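Local structure of alpha-Amylase (Thermotoga maritima, 2B5D) at residues V158-Q162 against L456-Q460; M426-M430 against F488-Y492; R429-L433 against L449-L453; L433-Y438 against F520-A524. The protein is a member of glycosyl hydrolase family 57, with an alpha/beta domain built on a mainly parallel sheet and a largely helical C-terminal region. All blocks are in the same frame, centred on the assembly; numbering follows the deposited sequence.

In the fold
Helix 418-436 is common to contacts 2, 3 and 4: it meets helix 473-496, then helix 443-458 and, around its C-terminal end, the segment 520-524 that follows helix 502-511. The centres of contacts 2 and 3 lie about 6 Å apart and those of contacts 3 and 4 about 7 Å, so these three adjoin along that helix, with Met430 shared by contacts 2 and 3 and Leu433 by 3 and 4. Contact 1, with its centre 11 to 14 Å from the others, ties this group to helix 156-174, in the much earlier part of the chain that belongs to glycosyl hydrolase family 57. Met523 touches Val158 and Ala161, giving helix 156-174 a second meeting with the C-terminal region.

Contact 1: V158-Q162 against L456-Q460; sequences VVNAQ and LFLAQ
Gln162 and Gln460 run antiparallel alongside each other, and Gln162 NE2 donates a hydrogen bond to Gln460 OE1 at 2.9 Å. The bond is bent, with an N-H...O angle of 136°, and the donor stands above the carbonyl plane of Gln460 instead of on a lone pair. Gln162 gets there by folding at its second torsion (chi2 -81°), whereas Gln460 runs extended beyond CG. The fold also sets the amide nitrogen over one face of Phe457, offset toward the rim, with Gln162 NE2 3.2 Å from Phe457 CD2; amide and ring planes are 63° apart. Around the ring edge come aliphatic groups: Ala161 CB lies in plane, 3.9 Å from Phe457 CZ, and Val158 CG2 approaches Phe457 CE2 at 4.0 Å. That methyl, placed anti to the backbone N of Val158, also packs on Leu456 CD2 at 3.9 Å and presses tightly on Gln460 NE2 (3.1 Å). Beyond the pair, Gln162 OE1 accepts from Thr145 N, so both ends of this amide are engaged, which probably fixes its rotation. Helix 156-174 of the family 57 region is thereby joined to the C-terminal helical region. All the touching residues are buried, yet Gln460 NE2 finds no polar partner in the model and rests against Val158 methyls; a single bent amide bond, backed by apolar packing, thus carries the polar part of this interface.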
loop_
_atom_site.group_PDB
_atom_site.type_symbol
_atom_site.label_atom_id
_atom_site.label_comp_id
_atom_site.label_asym_id
_atom_site.label_seq_id
_atom_site.Cartn_x
_atom_site.Cartn_y
_atom_site.Cartn_z
ATOM N N VAL A 158 16.974 24.083 20.323
ATOM C CA VAL A 158 17.015 23.521 18.959
ATOM C C VAL A 158 16.799 24.619 17.912
ATOM O O VAL A 158 17.499 24.710 16.875
ATOM C CB VAL A 158 16.106 22.187 18.803
ATOM C CG1 VAL A 158 14.629 22.510 18.661
ATOM C CG2 VAL A 158 16.644 21.275 17.642
ATOM N N VAL A 159 15.910 25.527 18.248
ATOM C CA VAL A 159 15.715 26.726 17.423
ATOM C C VAL A 159 16.996 27.514 17.152
ATOM O O VAL A 159 17.333 27.793 15.988
ATOM C CB VAL A 159 14.632 27.613 18.001
ATOM C CG1 VAL A 159 14.500 28.936 17.179
ATOM C CG2 VAL A 159 13.276 26.863 18.054
ATOM N N ASN A 160 17.726 27.869 18.228
ATOM C CA ASN A 160 18.900 28.739 18.128
ATOM C C ASN A 160 20.047 27.962 17.453
ATOM O O ASN A 160 20.837 28.518 16.670
ATOM C CB ASN A 160 19.215 29.295 19.558
ATOM C CG ASN A 160 20.383 30.332 19.594
ATOM O OD1 ASN A 160 20.734 30.934 18.593
ATOM N ND2 ASN A 160 20.996 30.494 20.764
ATOM N N ALA A 161 20.147 26.660 17.749
ATOM C CA ALA A 161 21.101 25.764 17.078
ATOM C C ALA A 161 20.787 25.605 15.608
ATOM O O ALA A 161 21.722 25.680 14.743
ATOM C CB ALA A 161 21.090 24.390 17.748
ATOM N N GLN A 162 19.503 25.399 15.274
ATOM C CA GLN A 162 19.111 25.580 13.849
ATOM C C GLN A 162 19.676 26.827 13.212
ATOM O O GLN A 162 20.291 26.765 12.138
ATOM C CB GLN A 162 17.594 25.537 13.643
ATOM C CG GLN A 162 17.023 24.136 13.621
ATOM C CD GLN A 162 17.175 23.440 12.277
ATOM O OE1 GLN A 162 17.129 24.091 11.207
ATOM N NE2 GLN A 162 17.310 22.075 12.315
ATOM N N LEU A 456 18.900 14.377 14.245
ATOM C CA LEU A 456 17.831 15.223 14.807
ATOM C C LEU A 456 17.438 16.368 13.852
ATOM O O LEU A 456 16.275 16.661 13.730
ATOM C CB LEU A 456 18.255 15.835 16.165
ATOM C CG LEU A 456 17.368 16.977 16.728
ATOM C CD1 LEU A 456 15.913 16.541 16.975
ATOM C CD2 LEU A 456 17.924 17.645 17.972
ATOM N N PHE A 457 18.421 17.026 13.231
ATOM C CA PHE A 457 18.178 18.155 12.387
ATOM C C PHE A 457 17.508 17.617 11.101
ATOM O O PHE A 457 16.593 18.204 10.554
ATOM C CB PHE A 457 19.512 18.840 12.017
ATOM C CG PHE A 457 19.958 19.955 12.975
ATOM C CD1 PHE A 457 21.138 20.651 12.724
ATOM C CD2 PHE A 457 19.236 20.281 14.126
ATOM C CE1 PHE A 457 21.592 21.672 13.584
ATOM C CE2 PHE A 457 19.679 21.319 14.978
ATOM C CZ PHE A 457 20.830 22.002 14.713
ATOM N N LEU A 458 18.074 16.541 10.583
ATOM C CA LEU A 458 17.579 15.875 9.381
ATOM C C LEU A 458 16.119 15.453 9.578
ATOM O O LEU A 458 15.298 15.728 8.730
ATOM C CB LEU A 458 18.502 14.722 9.054
ATOM C CG LEU A 458 19.460 14.761 7.849
ATOM C CD1 LEU A 458 19.650 16.025 7.081
ATOM C CD2 LEU A 458 20.802 13.957 8.063
ATOM N N ALA A 459 15.784 14.871 10.718
ATOM C CA ALA A 459 14.371 14.634 11.060
ATOM C C ALA A 459 13.445 15.861 11.185
ATOM O O ALA A 459 12.201 15.669 11.271
ATOM C CB ALA A 459 14.272 13.818 12.371
ATOM N N GLN A 460 14.033 17.073 11.317
ATOM C CA GLN A 460 13.282 18.327 11.466
ATOM C C GLN A 460 12.916 18.991 10.141
ATOM O O GLN A 460 12.023 19.837 10.129
ATOM C CB GLN A 460 14.062 19.360 12.329
ATOM C CG GLN A 460 14.091 19.042 13.822
ATOM C CD GLN A 460 14.938 20.033 14.638
ATOM O OE1 GLN A 460 16.077 20.378 14.283
ATOM N NE2 GLN A 460 14.350 20.539 15.697
#

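Contact 2: M426-M430 against F488-Y492; sequences MIERM and FLNLY
Arg429 lays its guanidinium flat on one face of the Tyr492 ring, the planes only 10° apart and Arg429 CZ 4.0 Å from the ring centroid, a stacked cation-pi pair. Bends at chi2 and chi3 bring the chain across the ring at about a right angle, with Arg429 CG 3.4 Å from Tyr492 CE1. Arg429 NE lies over the ring centre and has no polar partner in the model. At the end of the chain, Arg429 NH1 meets Leu489 CD2 at 3.2 Å. One turn earlier, Phe488 takes methionines on two sides. Met426 covers a face, its CG 3.6 Å from Phe488 CD2, its CB 3.9 Å from the ring centroid in a CH-pi contact and its sulfur obliquely above, while Met430 SD comes to the edge, 4.0 Å from Phe488 CE1; both sulfurs make Met-aromatic contacts. In the next shell, Glu425 offers Arg429 NH2 a long, weak ion pair. The two helical segments run roughly parallel, at 34° with axes 11.8 Å apart. Met452 of helix 443-458 packs against both Phe488 and Tyr492, and helix 502-511 touches Asn490 and Leu491, so that helix 473-496 lies among three other helices of the C-terminal region.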
loop_
_atom_site.group_PDB
_atom_site.type_symbol
_atom_site.label_atom_id
_atom_site.label_comp_id
_atom_site.label_asym_id
_atom_site.label_seq_id
_atom_site.Cartn_x
_atom_site.Cartn_y
_atom_site.Cartn_z
ATOM N N MET A 426 13.787 13.253 21.572
ATOM C CA MET A 426 15.131 13.465 20.980
ATOM C C MET A 426 15.780 14.819 21.336
ATOM O O MET A 426 16.989 14.888 21.492
ATOM C CB MET A 426 15.147 13.280 19.462
ATOM C CG MET A 426 14.701 11.896 18.976
ATOM S SD MET A 426 14.026 11.951 17.296
ATOM C CE MET A 426 15.459 12.519 16.322
ATOM N N ILE A 427 14.970 15.881 21.439
ATOM C CA ILE A 427 15.491 17.247 21.669
ATOM C C ILE A 427 15.909 17.308 23.117
ATOM O O ILE A 427 17.021 17.744 23.392
ATOM C CB ILE A 427 14.426 18.401 21.358
ATOM C CG1 ILE A 427 14.023 18.417 19.875
ATOM C CG2 ILE A 427 14.950 19.807 21.743
ATOM C CD1 ILE A 427 12.711 19.073 19.621
ATOM N N GLU A 428 14.993 16.873 24.006
ATOM C CA GLU A 428 15.207 16.773 25.443
ATOM C C GLU A 428 16.447 15.933 25.764
ATOM O O GLU A 428 17.275 16.354 26.578
ATOM C CB GLU A 428 13.962 16.216 26.185
ATOM C CG GLU A 428 12.792 17.220 26.256
ATOM C CD GLU A 428 11.881 17.070 27.537
ATOM O OE1 GLU A 428 11.184 18.063 27.904
ATOM O OE2 GLU A 428 11.852 15.966 28.164
ATOM N N ARG A 429 16.602 14.782 25.111
ATOM C CA ARG A 429 17.773 13.943 25.344
ATOM C C ARG A 429 19.016 14.582 24.794
ATOM O O ARG A 429 20.065 14.493 25.396
ATOM C CB ARG A 429 17.634 12.540 24.716
ATOM C CG ARG A 429 17.111 11.489 25.660
ATOM C CD ARG A 429 15.756 10.949 25.213
ATOM N NE ARG A 429 15.864 9.942 24.148
ATOM C CZ ARG A 429 15.287 8.733 24.187
ATOM N NH1 ARG A 429 15.440 7.895 23.166
ATOM N NH2 ARG A 429 14.539 8.365 25.231
ATOM N N MET A 430 18.915 15.174 23.609
ATOM C CA MET A 430 20.088 15.804 22.965
ATOM C C MET A 430 20.715 16.909 23.832
ATOM O O MET A 430 21.943 17.122 23.791
ATOM C CB MET A 430 19.697 16.393 21.612
ATOM C CG MET A 430 20.871 16.948 20.821
ATOM S SD MET A 430 21.920 15.594 20.207
ATOM C CE MET A 430 23.581 16.216 20.328
ATOM N N PHE A 488 18.947 8.136 15.121
ATOM C CA PHE A 488 19.253 8.870 16.343
ATOM C C PHE A 488 19.115 7.964 17.569
ATOM O O PHE A 488 19.966 8.003 18.476
ATOM C CB PHE A 488 18.359 10.125 16.477
ATOM C CG PHE A 488 18.520 10.876 17.789
ATOM C CD1 PHE A 488 19.231 12.088 17.836
ATOM C CD2 PHE A 488 17.941 10.397 18.949
ATOM C CE1 PHE A 488 19.379 12.793 19.026
ATOM C CE2 PHE A 488 18.077 11.087 20.151
ATOM C CZ PHE A 488 18.805 12.299 20.191
ATOM N N LEU A 489 18.046 7.172 17.619
ATOM C CA LEU A 489 17.820 6.320 18.777
ATOM C C LEU A 489 18.861 5.193 18.913
ATOM O O LEU A 489 19.247 4.818 20.029
ATOM C CB LEU A 489 16.439 5.710 18.727
ATOM C CG LEU A 489 15.250 6.643 18.708
ATOM C CD1 LEU A 489 13.994 5.870 18.275
ATOM C CD2 LEU A 489 15.028 7.268 20.068
ATOM N N ASN A 490 19.293 4.655 17.777
ATOM C CA ASN A 490 20.387 3.714 17.753
ATOM C C ASN A 490 21.622 4.296 18.375
ATOM O O ASN A 490 22.243 3.655 19.209
ATOM C CB ASN A 490 20.711 3.242 16.332
ATOM C CG ASN A 490 19.674 2.285 15.793
ATOM O OD1 ASN A 490 18.862 1.733 16.540
ATOM N ND2 ASN A 490 19.665 2.121 14.480
ATOM N N LEU A 491 22.001 5.502 17.977
ATOM C CA LEU A 491 23.200 6.092 18.575
ATOM C C LEU A 491 22.989 6.387 20.057
ATOM O O LEU A 491 23.898 6.234 20.869
ATOM C CB LEU A 491 23.638 7.336 17.833
ATOM C CG LEU A 491 23.926 7.178 16.362
ATOM C CD1 LEU A 491 23.629 8.510 15.670
ATOM C CD2 LEU A 491 25.344 6.740 16.136
ATOM N N TYR A 492 21.786 6.810 20.407
ATOM C CA TYR A 492 21.484 7.150 21.777
ATOM C C TYR A 492 21.701 5.924 22.638
ATOM O O TYR A 492 22.335 6.009 23.709
ATOM C CB TYR A 492 20.046 7.653 21.907
ATOM C CG TYR A 492 19.616 7.889 23.322
ATOM C CD1 TYR A 492 20.040 9.030 24.015
ATOM C CD2 TYR A 492 18.799 6.967 23.998
ATOM C CE1 TYR A 492 19.655 9.258 25.337
ATOM C CE2 TYR A 492 18.415 7.174 25.322
ATOM C CZ TYR A 492 18.852 8.327 25.990
ATOM O OH TYR A 492 18.472 8.570 27.305
#

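Contact 3: R429-L433 against L449-L453; sequences RMIDL and LNQML
Met430 reaches toward the backbone of helix 443-458, its methyl carbon CE standing 3.3 Å from Leu449 O. With CG anti to the backbone N (chi1 -175°), the chain leaves its own helix directly toward the neighbour, and bends at chi2 (71°) and chi3 bring the sulfur and methyl up against the backbone of the partner helix. The sulfur of Met430 lies 4.0 Å from Met452 CB, the two methionine chains meeting at a slant, while Met430 CE touches Leu453 CB at 3.9 Å, the leucine chain standing nearly at right angles. Met430 is thus received by Leu449, Met452 and Leu453, three residues spaced over one turn of the partner helix.

Leu433, one turn further along, meets the same helix nearer its N-terminal end. Its CB packs on Leu449 CD2 at 3.8 Å, and its CD1 on the terminal methyl of Met452, Leu433 CD1 to Met452 CE being 3.7 Å. Both partners cross Leu433 at about a right angle; CB thus faces Leu449, while CD1 reaches Met452. Further out, Met452 also touches Leu491 of helix 473-496, and Leu453 packs on Ile518, Val522 and Met523.

The contact is wholly apolar between side chains. The axes pass 10.9 Å apart with their directions at 155°, nearly antiparallel, and the two helices follow one another in the chain: this is a helical hairpin, joined by a short connection and held by methionine and leucine packing, within the helical C-terminal region of this family 57 enzyme.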
loop_
_atom_site.group_PDB
_atom_site.type_symbol
_atom_site.label_atom_id
_atom_site.label_comp_id
_atom_site.label_asym_id
_atom_site.label_seq_id
_atom_site.Cartn_x
_atom_site.Cartn_y
_atom_site.Cartn_z
ATOM N N ARG A 429 16.602 14.782 25.111
ATOM C CA ARG A 429 17.773 13.943 25.344
ATOM C C ARG A 429 19.016 14.582 24.794
ATOM O O ARG A 429 20.065 14.493 25.396
ATOM C CB ARG A 429 17.634 12.540 24.716
ATOM C CG ARG A 429 17.111 11.489 25.660
ATOM C CD ARG A 429 15.756 10.949 25.213
ATOM N NE ARG A 429 15.864 9.942 24.148
ATOM C CZ ARG A 429 15.287 8.733 24.187
ATOM N NH1 ARG A 429 15.440 7.895 23.166
ATOM N NH2 ARG A 429 14.539 8.365 25.231
ATOM N N MET A 430 18.915 15.174 23.609
ATOM C CA MET A 430 20.088 15.804 22.965
ATOM C C MET A 430 20.715 16.909 23.832
ATOM O O MET A 430 21.943 17.122 23.791
ATOM C CB MET A 430 19.697 16.393 21.612
ATOM C CG MET A 430 20.871 16.948 20.821
ATOM S SD MET A 430 21.920 15.594 20.207
ATOM C CE MET A 430 23.581 16.216 20.328
ATOM N N ILE A 431 19.859 17.597 24.597
ATOM C CA ILE A 431 20.252 18.754 25.384
ATOM C C ILE A 431 20.968 18.261 26.633
ATOM O O ILE A 431 22.092 18.682 26.890
ATOM C CB ILE A 431 19.054 19.683 25.740
ATOM C CG1 ILE A 431 18.580 20.470 24.511
ATOM C CG2 ILE A 431 19.469 20.705 26.778
ATOM C CD1 ILE A 431 17.131 20.868 24.583
ATOM N N ASP A 432 20.309 17.370 27.385
ATOM C CA ASP A 432 20.934 16.577 28.456
ATOM C C ASP A 432 22.323 16.098 28.122
ATOM O O ASP A 432 23.263 16.415 28.813
ATOM C CB ASP A 432 20.094 15.362 28.776
ATOM C CG ASP A 432 18.834 15.716 29.488
ATOM O OD1 ASP A 432 18.538 16.914 29.586
ATOM O OD2 ASP A 432 18.116 14.812 29.944
ATOM N N LEU A 433 22.465 15.336 27.059
ATOM C CA LEU A 433 23.761 14.777 26.764
ATOM C C LEU A 433 24.803 15.805 26.345
ATOM O O LEU A 433 26.025 15.598 26.522
ATOM C CB LEU A 433 23.602 13.678 25.703
ATOM C CG LEU A 433 22.616 12.505 25.956
ATOM C CD1 LEU A 433 22.584 11.595 24.761
ATOM C CD2 LEU A 433 22.987 11.714 27.177
ATOM N N LEU A 449 27.786 12.145 19.352
ATOM C CA LEU A 449 26.915 13.233 19.692
ATOM C C LEU A 449 26.716 14.154 18.484
ATOM O O LEU A 449 25.605 14.606 18.219
ATOM C CB LEU A 449 27.464 13.955 20.921
ATOM C CG LEU A 449 27.151 13.215 22.230
ATOM C CD1 LEU A 449 27.842 13.885 23.430
ATOM C CD2 LEU A 449 25.652 13.056 22.516
ATOM N N ASN A 450 27.781 14.381 17.725
ATOM C CA ASN A 450 27.696 15.137 16.495
ATOM C C ASN A 450 26.751 14.519 15.436
ATOM O O ASN A 450 26.075 15.242 14.709
ATOM C CB ASN A 450 29.082 15.284 15.879
ATOM C CG ASN A 450 29.947 16.330 16.565
ATOM O OD1 ASN A 450 31.100 16.526 16.166
ATOM N ND2 ASN A 450 29.415 17.001 17.577
ATOM N N GLN A 451 26.738 13.195 15.323
ATOM C CA GLN A 451 25.848 12.510 14.377
ATOM C C GLN A 451 24.436 12.461 14.934
ATOM O O GLN A 451 23.464 12.616 14.194
ATOM C CB GLN A 451 26.371 11.099 14.006
ATOM C CG GLN A 451 25.735 10.498 12.742
ATOM C CD GLN A 451 26.119 11.253 11.501
ATOM O OE1 GLN A 451 27.261 11.716 11.380
ATOM N NE2 GLN A 451 25.178 11.386 10.556
ATOM N N MET A 452 24.295 12.321 16.237
ATOM C CA MET A 452 22.957 12.468 16.781
ATOM C C MET A 452 22.292 13.809 16.386
ATOM O O MET A 452 21.129 13.835 15.980
ATOM C CB MET A 452 22.947 12.260 18.279
ATOM C CG MET A 452 23.116 10.791 18.626
ATOM S SD MET A 452 23.530 10.550 20.376
ATOM C CE MET A 452 21.924 10.748 21.187
ATOM N N LEU A 453 23.052 14.903 16.446
ATOM C CA LEU A 453 22.484 16.222 16.164
ATOM C C LEU A 453 22.093 16.350 14.698
ATOM O O LEU A 453 21.049 16.921 14.380
ATOM C CB LEU A 453 23.440 17.361 16.587
ATOM C CG LEU A 453 22.882 18.788 16.497
ATOM C CD1 LEU A 453 21.579 18.972 17.354
ATOM C CD2 LEU A 453 23.991 19.817 16.887
#

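Contact 4: L433-Y438 against F520-A524; sequences LSKKYY and FRVMA
Lys435, near the C-terminal end of helix 418-436, comes close to Ala524, their CA atoms 5.0 Å apart, where the chain leaves helical geometry at Tyr437 and the partner segment makes a 3-10 turn over 520-523. Ser434 faces this turn. Its CB packs on Phe520 CD1 at 3.7 Å, while its OG, turned back between the backbone N and carbonyl carbon (chi1 66°), bonds to Ile431 O of its own helix and touches Ala524 CB at 3.4 Å. Phe520 presents its edge to the helix end: Phe520 CZ lies 3.4 Å from Tyr437 O, in the ring plane, and Phe520 CE1 3.6 Å from Ser434 O. Arg521 CD lies over a face of the Tyr438 ring, 3.9 Å from its centroid, a CH-pi contact, the ring and guanidinium planes 85° apart. A bond from Arg521 NH1 to Tyr438 O is doubtful, since that oxygen sits too close to a neighbouring atom. Ala524 CB adds a contact to Tyr438 CD1 at 3.7 Å and another to Lys435 CG. Glu446 of helix 443-458 forms a salt bridge with Arg521 NH2 that probably takes up much of its charge, so that toward 433-438 mainly the aliphatic part of Arg521 packs, on the face of Tyr438.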
loop_
_atom_site.group_PDB
_atom_site.type_symbol
_atom_site.label_atom_id
_atom_site.label_comp_id
_atom_site.label_asym_id
_atom_site.label_seq_id
_atom_site.Cartn_x
_atom_site.Cartn_y
_atom_site.Cartn_z
ATOM N N LEU A 433 22.465 15.336 27.059
ATOM C CA LEU A 433 23.761 14.777 26.764
ATOM C C LEU A 433 24.803 15.805 26.345
ATOM O O LEU A 433 26.025 15.598 26.522
ATOM C CB LEU A 433 23.602 13.678 25.703
ATOM C CG LEU A 433 22.616 12.505 25.956
ATOM C CD1 LEU A 433 22.584 11.595 24.761
ATOM C CD2 LEU A 433 22.987 11.714 27.177
ATOM N N SER A 434 24.357 16.910 25.742
ATOM C CA SER A 434 25.326 17.899 25.278
ATOM C C SER A 434 25.927 18.625 26.493
ATOM O O SER A 434 27.082 19.019 26.452
ATOM C CB SER A 434 24.712 18.910 24.297
ATOM O OG SER A 434 23.745 19.690 24.994
ATOM N N LYS A 435 25.118 18.792 27.530
ATOM C CA LYS A 435 25.538 19.406 28.776
ATOM C C LYS A 435 26.397 18.399 29.567
ATOM O O LYS A 435 27.519 18.717 29.970
ATOM C CB LYS A 435 24.322 19.827 29.613
ATOM C CG LYS A 435 23.624 21.115 29.142
ATOM C CD LYS A 435 22.354 21.390 29.944
ATOM C CE LYS A 435 21.590 22.603 29.395
ATOM N NZ LYS A 435 20.121 22.591 29.875
ATOM N N LYS A 436 25.874 17.180 29.758
ATOM C CA LYS A 436 26.633 16.079 30.359
ATOM C C LYS A 436 28.032 15.866 29.754
ATOM O O LYS A 436 28.994 15.646 30.491
ATOM C CB LYS A 436 25.788 14.799 30.361
ATOM C CG LYS A 436 26.452 13.581 30.992
ATOM C CD LYS A 436 25.481 12.399 31.071
ATOM C CE LYS A 436 26.099 11.208 31.830
ATOM N NZ LYS A 436 26.841 10.257 30.934
ATOM N N TYR A 437 28.192 15.976 28.445
ATOM C CA TYR A 437 29.513 15.732 27.848
ATOM C C TYR A 437 30.148 16.994 27.336
ATOM O O TYR A 437 31.049 16.942 26.490
ATOM C CB TYR A 437 29.447 14.691 26.711
ATOM C CG TYR A 437 29.070 13.278 27.164
ATOM C CD1 TYR A 437 30.058 12.347 27.502
ATOM C CD2 TYR A 437 27.718 12.896 27.277
ATOM C CE1 TYR A 437 29.713 11.053 27.925
ATOM C CE2 TYR A 437 27.357 11.627 27.688
ATOM C CZ TYR A 437 28.358 10.707 28.018
ATOM O OH TYR A 437 27.985 9.449 28.422
ATOM N N TYR A 438 29.692 18.130 27.869
ATOM C CA TYR A 438 30.228 19.432 27.466
ATOM C C TYR A 438 31.752 19.467 27.477
ATOM O O TYR A 438 32.391 19.891 26.491
ATOM C CB TYR A 438 29.624 20.607 28.284
ATOM C CG TYR A 438 29.996 21.940 27.643
ATOM C CD1 TYR A 438 29.244 22.462 26.574
ATOM C CD2 TYR A 438 31.129 22.645 28.063
ATOM C CE1 TYR A 438 29.606 23.649 25.951
ATOM C CE2 TYR A 438 31.503 23.833 27.460
ATOM C CZ TYR A 438 30.740 24.332 26.401
ATOM O OH TYR A 438 31.121 25.513 25.802
ATOM N N PHE A 520 28.332 19.322 18.677
ATOM C CA PHE A 520 27.112 19.033 19.425
ATOM C C PHE A 520 26.909 20.005 20.531
ATOM O O PHE A 520 25.819 20.065 21.098
ATOM C CB PHE A 520 27.160 17.601 20.007
ATOM C CG PHE A 520 28.139 17.433 21.172
ATOM C CD1 PHE A 520 27.704 17.567 22.489
ATOM C CD2 PHE A 520 29.501 17.159 20.931
ATOM C CE1 PHE A 520 28.610 17.446 23.557
ATOM C CE2 PHE A 520 30.403 17.025 21.986
ATOM C CZ PHE A 520 29.948 17.177 23.297
ATOM N N ARG A 521 27.997 20.713 20.900
ATOM C CA ARG A 521 27.952 21.655 22.038
ATOM C C ARG A 521 27.053 22.886 21.843
ATOM O O ARG A 521 26.490 23.411 22.864
ATOM C CB ARG A 521 29.353 21.944 22.607
ATOM C CG ARG A 521 29.818 20.812 23.598
ATOM C CD ARG A 521 31.294 20.896 24.034
ATOM N NE ARG A 521 32.196 20.589 22.932
ATOM C CZ ARG A 521 32.870 19.449 22.780
ATOM N NH1 ARG A 521 32.835 18.498 23.698
ATOM N NH2 ARG A 521 33.642 19.276 21.722
ATOM N N VAL A 522 26.779 23.248 20.564
ATOM C CA VAL A 522 25.654 24.186 20.275
ATOM C C VAL A 522 24.417 23.908 21.104
ATOM O O VAL A 522 23.664 24.833 21.448
ATOM C CB VAL A 522 25.133 24.252 18.777
ATOM C CG1 VAL A 522 25.842 25.325 17.955
ATOM C CG2 VAL A 522 25.025 22.872 18.077
ATOM N N MET A 523 24.173 22.652 21.454
ATOM C CA MET A 523 22.902 22.310 22.170
ATOM C C MET A 523 22.973 22.531 23.656
ATOM O O MET A 523 21.974 22.395 24.382
ATOM C CB MET A 523 22.472 20.874 21.883
ATOM C CG MET A 523 22.099 20.633 20.391
ATOM S SD MET A 523 20.617 21.563 19.927
ATOM C CE MET A 523 19.288 20.886 20.974
ATOM N N ALA A 524 24.163 22.850 24.137
ATOM C CA ALA A 524 24.297 23.055 25.582
ATOM C C ALA A 524 24.241 24.549 25.997
ATOM O O ALA A 524 24.364 24.855 27.197
ATOM C CB ALA A 524 25.591 22.379 26.099
#